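Local coordinates for DNA polymerase sliding clamp C (Sulfolobus tokodaii, PDB 3AIZ), which serves as a subunit of a ring-shaped sliding clamp that encircles DNA and tethers DNA polymerase and other processing proteins to it during replication, at residues Leu18-Asp23 with Thr205-Lys210; Leu227-Pro232 with Ala237-Ala242. All coordinates share one frame; numbering follows the deposited sequence.

Interaction 1. Residues Leu18-Asp23 with Thr205-Lys210; sequences LEEFID and TSKMRK
Glu20 and Phe21 meet Lys207 and Thr205 where two loops face each other, one following helix 8-18 and the other following helix 199-203. The contact is small, burying 153 Å² in all. Walking along 18-23, the backbone first turns tightly: Leu18 O accepts from both Phe21 N and Ile22 N. The Leu18 side chain packs on Ile47, Ile49 and Leu71.

Glu20 is the polar partner and lies at the exposed side. Its chain bends at chi2 (-75°); this bend turns the carboxylate to the amine, and the two side chains cross at about a right angle. Lys207 NZ gives a salt bridge of 3.1 Å to Glu20 OE2. The oxygen is met on its anti side, 16° out of the carboxylate plane. Lys207 reaches back through bends at chi3 and chi4. A sulfate ion, probably from the crystallisation liquor, lies beside the Lys207 side chain.

Phe21 is buried. Its ring atom CZ meets Thr205 CG2 at 3.6 Å, an oblique approach. The ring also packs on Thr45 and Ile47 of strand 45-52. Thr205 splits its side chain between two tasks: the methyl goes to Phe21, while OG1 bonds to Val202 O and probably to Tyr229 OH. On the 205-210 side, Met208 N bonds to Thr205 O within a short 3-10 turn. The two loops belong to the N-terminal and C-terminal halves of the chain, so the contact bridges the two domains of a PCNA-family clamp subunit.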
loop_
_atom_site.group_PDB
_atom_site.type_symbol
_atom_site.label_atom_id
_atom_site.label_comp_id
_atom_site.label_asym_id
_atom_site.label_seq_id
_atom_site.Cartn_x
_atom_site.Cartn_y
_atom_site.Cartn_z
ATOM N N LEU C 18 -19.746 -14.488 -21.481
ATOM C CA LEU C 18 -20.297 -15.821 -21.704
ATOM C C LEU C 18 -19.420 -16.924 -21.116
ATOM O O LEU C 18 -19.922 -17.976 -20.724
ATOM C CB LEU C 18 -20.526 -16.067 -23.196
ATOM C CG LEU C 18 -21.586 -15.199 -23.876
ATOM C CD1 LEU C 18 -21.643 -15.491 -25.366
ATOM C CD2 LEU C 18 -22.945 -15.414 -23.234
ATOM N N GLU C 19 -18.113 -16.684 -21.059
ATOM C CA GLU C 19 -17.187 -17.659 -20.489
ATOM C C GLU C 19 -17.592 -18.040 -19.070
ATOM O O GLU C 19 -17.353 -19.163 -18.625
ATOM C CB GLU C 19 -15.757 -17.118 -20.486
ATOM C CG GLU C 19 -15.024 -17.263 -21.806
ATOM C CD GLU C 19 -13.590 -16.776 -21.725
ATOM O OE1 GLU C 19 -13.349 -15.732 -21.080
ATOM O OE2 GLU C 19 -12.702 -17.436 -22.308
ATOM N N GLU C 20 -18.205 -17.094 -18.368
ATOM C CA GLU C 20 -18.626 -17.308 -16.990
ATOM C C GLU C 20 -19.761 -18.323 -16.899
ATOM O O GLU C 20 -19.991 -18.914 -15.844
ATOM C CB GLU C 20 -19.066 -15.985 -16.360
ATOM C CG GLU C 20 -18.020 -14.880 -16.413
ATOM C CD GLU C 20 -16.893 -15.083 -15.415
ATOM O OE1 GLU C 20 -16.956 -16.048 -14.625
ATOM O OE2 GLU C 20 -15.944 -14.270 -15.420
ATOM N N PHE C 21 -20.466 -18.527 -18.008
ATOM C CA PHE C 21 -21.657 -19.372 -18.006
ATOM C C PHE C 21 -21.502 -20.671 -18.796
ATOM O O PHE C 21 -21.901 -21.737 -18.326
ATOM C CB PHE C 21 -22.862 -18.586 -18.526
ATOM C CG PHE C 21 -23.199 -17.380 -17.700
ATOM C CD1 PHE C 21 -22.637 -16.148 -17.988
ATOM C CD2 PHE C 21 -24.071 -17.481 -16.629
ATOM C CE1 PHE C 21 -22.942 -15.037 -17.226
ATOM C CE2 PHE C 21 -24.379 -16.373 -15.863
ATOM C CZ PHE C 21 -23.813 -15.150 -16.162
ATOM N N ILE C 22 -20.930 -20.584 -19.992
ATOM C CA ILE C 22 -20.860 -21.744 -20.875
ATOM C C ILE C 22 -19.469 -21.978 -21.465
ATOM O O ILE C 22 -18.649 -21.063 -21.533
ATOM C CB ILE C 22 -21.887 -21.633 -22.015
ATOM C CG1 ILE C 22 -21.651 -20.359 -22.825
ATOM C CG2 ILE C 22 -23.297 -21.640 -21.454
ATOM C CD1 ILE C 22 -22.723 -20.094 -23.857
ATOM N N ASP C 23 -19.220 -23.213 -21.890
ATOM C CA ASP C 23 -17.929 -23.597 -22.456
ATOM C C ASP C 23 -17.916 -23.481 -23.975
ATOM O O ASP C 23 -16.970 -22.952 -24.559
ATOM C CB ASP C 23 -17.569 -25.027 -22.046
ATOM C CG ASP C 23 -17.277 -25.153 -20.563
ATOM O OD1 ASP C 23 -16.980 -24.121 -19.922
ATOM O OD2 ASP C 23 -17.341 -26.286 -20.041
ATOM N N THR C 205 -22.250 -11.146 -14.989
ATOM C CA THR C 205 -22.676 -10.405 -16.173
ATOM C C THR C 205 -22.071 -9.004 -16.189
ATOM O O THR C 205 -22.336 -8.213 -17.093
ATOM C CB THR C 205 -24.216 -10.299 -16.263
ATOM O OG1 THR C 205 -24.709 -9.468 -15.204
ATOM C CG2 THR C 205 -24.853 -11.674 -16.161
ATOM N N SER C 206 -21.251 -8.711 -15.185
ATOM C CA SER C 206 -20.651 -7.388 -15.036
ATOM C C SER C 206 -19.731 -7.002 -16.197
ATOM O O SER C 206 -19.595 -5.822 -16.520
ATOM C CB SER C 206 -19.895 -7.294 -13.708
ATOM O OG SER C 206 -18.953 -8.346 -13.578
ATOM N N LYS C 207 -19.101 -7.990 -16.824
ATOM C CA LYS C 207 -18.200 -7.719 -17.940
ATOM C C LYS C 207 -18.941 -7.294 -19.208
ATOM O O LYS C 207 -18.365 -7.283 -20.296
ATOM C CB LYS C 207 -17.287 -8.918 -18.220
ATOM C CG LYS C 207 -15.985 -8.893 -17.426
ATOM C CD LYS C 207 -15.095 -10.085 -17.747
ATOM C CE LYS C 207 -15.399 -11.274 -16.848
ATOM N NZ LYS C 207 -16.806 -11.742 -16.979
ATOM N N MET C 208 -20.218 -6.949 -19.061
ATOM C CA MET C 208 -20.992 -6.382 -20.160
ATOM C C MET C 208 -20.880 -4.861 -20.138
ATOM O O MET C 208 -21.453 -4.171 -20.981
ATOM C CB MET C 208 -22.460 -6.802 -20.066
ATOM C CG MET C 208 -22.726 -8.261 -20.412
ATOM S SD MET C 208 -22.420 -8.645 -22.149
ATOM C CE MET C 208 -23.456 -7.423 -22.951
ATOM N N ARG C 209 -20.135 -4.353 -19.160
ATOM C CA ARG C 209 -19.940 -2.918 -18.975
ATOM C C ARG C 209 -19.658 -2.173 -20.277
ATOM O O ARG C 209 -20.436 -1.314 -20.690
ATOM C CB ARG C 209 -18.800 -2.669 -17.986
ATOM C CG ARG C 209 -18.375 -1.213 -17.874
ATOM C CD ARG C 209 -17.147 -1.078 -16.990
ATOM N NE ARG C 209 -17.311 -1.820 -15.743
ATOM C CZ ARG C 209 -17.876 -1.322 -14.648
ATOM N NH1 ARG C 209 -17.990 -2.071 -13.558
ATOM N NH2 ARG C 209 -18.328 -0.074 -14.644
ATOM N N LYS C 210 -18.540 -2.503 -20.914
ATOM C CA LYS C 210 -18.112 -1.806 -22.124
ATOM C C LYS C 210 -19.113 -1.885 -23.282
ATOM O O LYS C 210 -19.531 -0.854 -23.809
ATOM C CB LYS C 210 -16.733 -2.300 -22.573
ATOM C CG LYS C 210 -15.610 -1.971 -21.604
ATOM C CD LYS C 210 -14.280 -2.518 -22.097
ATOM C CE LYS C 210 -13.982 -2.052 -23.514
ATOM N NZ LYS C 210 -13.953 -0.566 -23.619
#

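Interaction 2. Residues Leu227-Pro232 with Ala237-Ala242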
loop_
_atom_site.group_PDB
_atom_site.type_symbol
_atom_site.label_atom_id
_atom_site.label_comp_id
_atom_site.label_asym_id
_atom_site.label_seq_id
_atom_site.Cartn_x
_atom_site.Cartn_y
_atom_site.Cartn_z
ATOM N N LEU C 227 -32.095 -9.781 -17.112
ATOM C CA LEU C 227 -31.170 -8.683 -17.335
ATOM C C LEU C 227 -30.920 -8.541 -18.828
ATOM O O LEU C 227 -30.280 -9.394 -19.443
ATOM C CB LEU C 227 -29.849 -8.927 -16.608
ATOM C CG LEU C 227 -29.894 -9.013 -15.082
ATOM C CD1 LEU C 227 -28.536 -9.419 -14.532
ATOM C CD2 LEU C 227 -30.352 -7.694 -14.481
ATOM N N ARG C 228 -31.443 -7.471 -19.415
ATOM C CA ARG C 228 -31.205 -7.201 -20.825
ATOM C C ARG C 228 -30.185 -6.092 -20.985
ATOM O O ARG C 228 -30.492 -4.920 -20.776
ATOM C CB ARG C 228 -32.498 -6.817 -21.545
ATOM C CG ARG C 228 -32.256 -6.059 -22.842
ATOM C CD ARG C 228 -33.512 -5.947 -23.682
ATOM N NE ARG C 228 -33.946 -7.248 -24.180
ATOM C CZ ARG C 228 -34.803 -7.413 -25.181
ATOM N NH1 ARG C 228 -35.311 -6.355 -25.798
ATOM N NH2 ARG C 228 -35.146 -8.633 -25.573
ATOM N N TYR C 229 -28.965 -6.468 -21.348
ATOM C CA TYR C 229 -27.934 -5.487 -21.637
ATOM C C TYR C 229 -28.076 -5.015 -23.076
ATOM O O TYR C 229 -27.709 -5.726 -24.011
ATOM C CB TYR C 229 -26.547 -6.076 -21.397
ATOM C CG TYR C 229 -26.222 -6.294 -19.938
ATOM C CD1 TYR C 229 -26.439 -7.526 -19.334
ATOM C CD2 TYR C 229 -25.696 -5.269 -19.164
ATOM C CE1 TYR C 229 -26.137 -7.731 -18.002
ATOM C CE2 TYR C 229 -25.393 -5.465 -17.830
ATOM C CZ TYR C 229 -25.615 -6.698 -17.254
ATOM O OH TYR C 229 -25.316 -6.895 -15.926
ATOM N N ASN C 230 -28.623 -3.817 -23.246
ATOM C CA ASN C 230 -28.836 -3.250 -24.571
ATOM C C ASN C 230 -27.535 -3.072 -25.341
ATOM O O ASN C 230 -26.508 -2.700 -24.774
ATOM C CB ASN C 230 -29.572 -1.914 -24.472
ATOM C CG ASN C 230 -30.977 -2.060 -23.920
ATOM O OD1 ASN C 230 -31.424 -1.245 -23.113
ATOM N ND2 ASN C 230 -31.680 -3.103 -24.351
ATOM N N LEU C 231 -27.590 -3.343 -26.641
ATOM C CA LEU C 231 -26.436 -3.183 -27.512
ATOM C C LEU C 231 -26.762 -2.198 -28.625
ATOM O O LEU C 231 -27.930 -2.005 -28.962
ATOM C CB LEU C 231 -26.032 -4.531 -28.110
ATOM C CG LEU C 231 -25.529 -5.589 -27.129
ATOM C CD1 LEU C 231 -25.403 -6.936 -27.819
ATOM C CD2 LEU C 231 -24.202 -5.165 -26.515
ATOM N N PRO C 232 -25.728 -1.567 -29.196
ATOM C CA PRO C 232 -25.912 -0.628 -30.308
ATOM C C PRO C 232 -26.710 -1.248 -31.452
ATOM O O PRO C 232 -26.710 -2.467 -31.618
ATOM C CB PRO C 232 -24.477 -0.346 -30.761
ATOM C CG PRO C 232 -23.660 -0.544 -29.535
ATOM C CD PRO C 232 -24.318 -1.661 -28.777
ATOM N N ALA C 237 -28.405 -8.390 -25.094
ATOM C CA ALA C 237 -27.891 -9.608 -24.485
ATOM C C ALA C 237 -28.750 -9.949 -23.273
ATOM O O ALA C 237 -28.603 -9.347 -22.211
ATOM C CB ALA C 237 -26.439 -9.427 -24.078
ATOM N N ASP C 238 -29.654 -10.907 -23.438
ATOM C CA ASP C 238 -30.581 -11.269 -22.372
ATOM C C ASP C 238 -30.023 -12.350 -21.455
ATOM O O ASP C 238 -29.487 -13.357 -21.917
ATOM C CB ASP C 238 -31.923 -11.723 -22.955
ATOM C CG ASP C 238 -32.713 -10.580 -23.562
ATOM O OD1 ASP C 238 -32.358 -9.409 -23.313
ATOM O OD2 ASP C 238 -33.695 -10.853 -24.286
ATOM N N PHE C 239 -30.156 -12.130 -20.152
ATOM C CA PHE C 239 -29.772 -13.126 -19.161
ATOM C C PHE C 239 -30.958 -13.463 -18.264
ATOM O O PHE C 239 -31.394 -12.637 -17.462
ATOM C CB PHE C 239 -28.597 -12.624 -18.319
ATOM C CG PHE C 239 -27.325 -12.444 -19.097
ATOM C CD1 PHE C 239 -27.112 -11.301 -19.849
ATOM C CD2 PHE C 239 -26.341 -13.417 -19.074
ATOM C CE1 PHE C 239 -25.942 -11.133 -20.565
ATOM C CE2 PHE C 239 -25.169 -13.255 -19.789
ATOM C CZ PHE C 239 -24.970 -12.110 -20.535
ATOM N N TYR C 240 -31.486 -14.674 -18.412
ATOM C CA TYR C 240 -32.580 -15.140 -17.570
ATOM C C TYR C 240 -32.038 -15.990 -16.428
ATOM O O TYR C 240 -31.516 -17.083 -16.652
ATOM C CB TYR C 240 -33.588 -15.951 -18.388
ATOM C CG TYR C 240 -34.246 -15.174 -19.507
ATOM C CD1 TYR C 240 -33.598 -14.990 -20.721
ATOM C CD2 TYR C 240 -35.514 -14.634 -19.352
ATOM C CE1 TYR C 240 -34.194 -14.284 -21.748
ATOM C CE2 TYR C 240 -36.119 -13.926 -20.375
ATOM C CZ TYR C 240 -35.454 -13.755 -21.571
ATOM O OH TYR C 240 -36.045 -13.053 -22.596
ATOM N N ILE C 241 -32.164 -15.487 -15.205
ATOM C CA ILE C 241 -31.667 -16.198 -14.033
ATOM C C ILE C 241 -32.815 -16.745 -13.189
ATOM O O ILE C 241 -33.714 -16.005 -12.796
ATOM C CB ILE C 241 -30.774 -15.291 -13.170
ATOM C CG1 ILE C 241 -29.689 -14.648 -14.035
ATOM C CG2 ILE C 241 -30.159 -16.080 -12.025
ATOM C CD1 ILE C 241 -28.774 -13.720 -13.278
ATOM N N ALA C 242 -32.773 -18.046 -12.917
ATOM C CA ALA C 242 -33.839 -18.718 -12.179
ATOM C C ALA C 242 -33.976 -18.195 -10.751
ATOM O O ALA C 242 -32.992 -17.786 -10.137
ATOM C CB ALA C 242 -33.612 -20.223 -12.176
#
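A beta hairpin at the C-terminal end of the clamp fold pairs strand 223-231 with strand 235-241. Leu227 and Tyr229 face Phe239 and Ala237 in antiparallel hydrogen-bonded pairs. Arg228 and Asp238 form the non-hydrogen-bonded pair between them. The axes of 227-231 and 237-241 approach to 4.6 Å, with their directions at 171°. Four backbone bonds join the strands, among them Phe239 N to Leu227 O at 2.8 Å. Backbone bonds from Asp238 and Tyr240 to strand 45-52 continue the sheet into the N-terminal half of the chain.

The face carrying Leu227, Tyr229, Ala237, Phe239 and Ile241 is buried and mostly apolar. The Tyr229 and Phe239 side chains cross at about a right angle, with ring planes at 86°. Their closest atoms, Tyr229 CD1 and Phe239 CE1, meet obliquely at 3.8 Å. Tyr229 CB packs against Ala237 CB. Helix 136-149 covers part of this face, with Phe139 touching both Leu227 and Tyr229. The Tyr229 hydroxyl has its polar partner in Thr205.

The other face carries the ion pair of Arg228 and Asp238. Arg228 sets CG anti to its own N (chi1 159°) and bends at chi3, which lays its guanidinium beside the carboxylate, both side chains pointing the same way. The two flat groups are nearly coplanar. Tyr236 adds a cation-pi contact to the arginine. Two nitrogens grip the acid side-on, one to each oxygen, and both oxygens use their syn lone pairs: Arg228 NE reaches Asp238 OD1 at 2.8 Å, and Arg228 NH2 reaches OD2 of the same aspartate at 2.9 Å.

In the fold
The two contacts are neighbours, with centres about 11 Å apart. Interaction 2 is a buried strand pairing close in sequence. Interaction 1 is a smaller loop-to-loop contact, partly buried, between segments far apart in the chain. Each includes a salt bridge. The Glu20-Lys207 bridge uses one carboxylate oxygen and lies at the more exposed edge of interaction 1. The Arg228-Asp238 pair uses both and lies on the sheet face other than the one with the buried apolar packing. Thr205 and Tyr229 join the two contacts, and the Thr205 methyl packs on Phe239. Met208 adds apolar contacts to Tyr229 and Ala237. Strand 45-52 is common ground, touched by Phe21 and by Phe239.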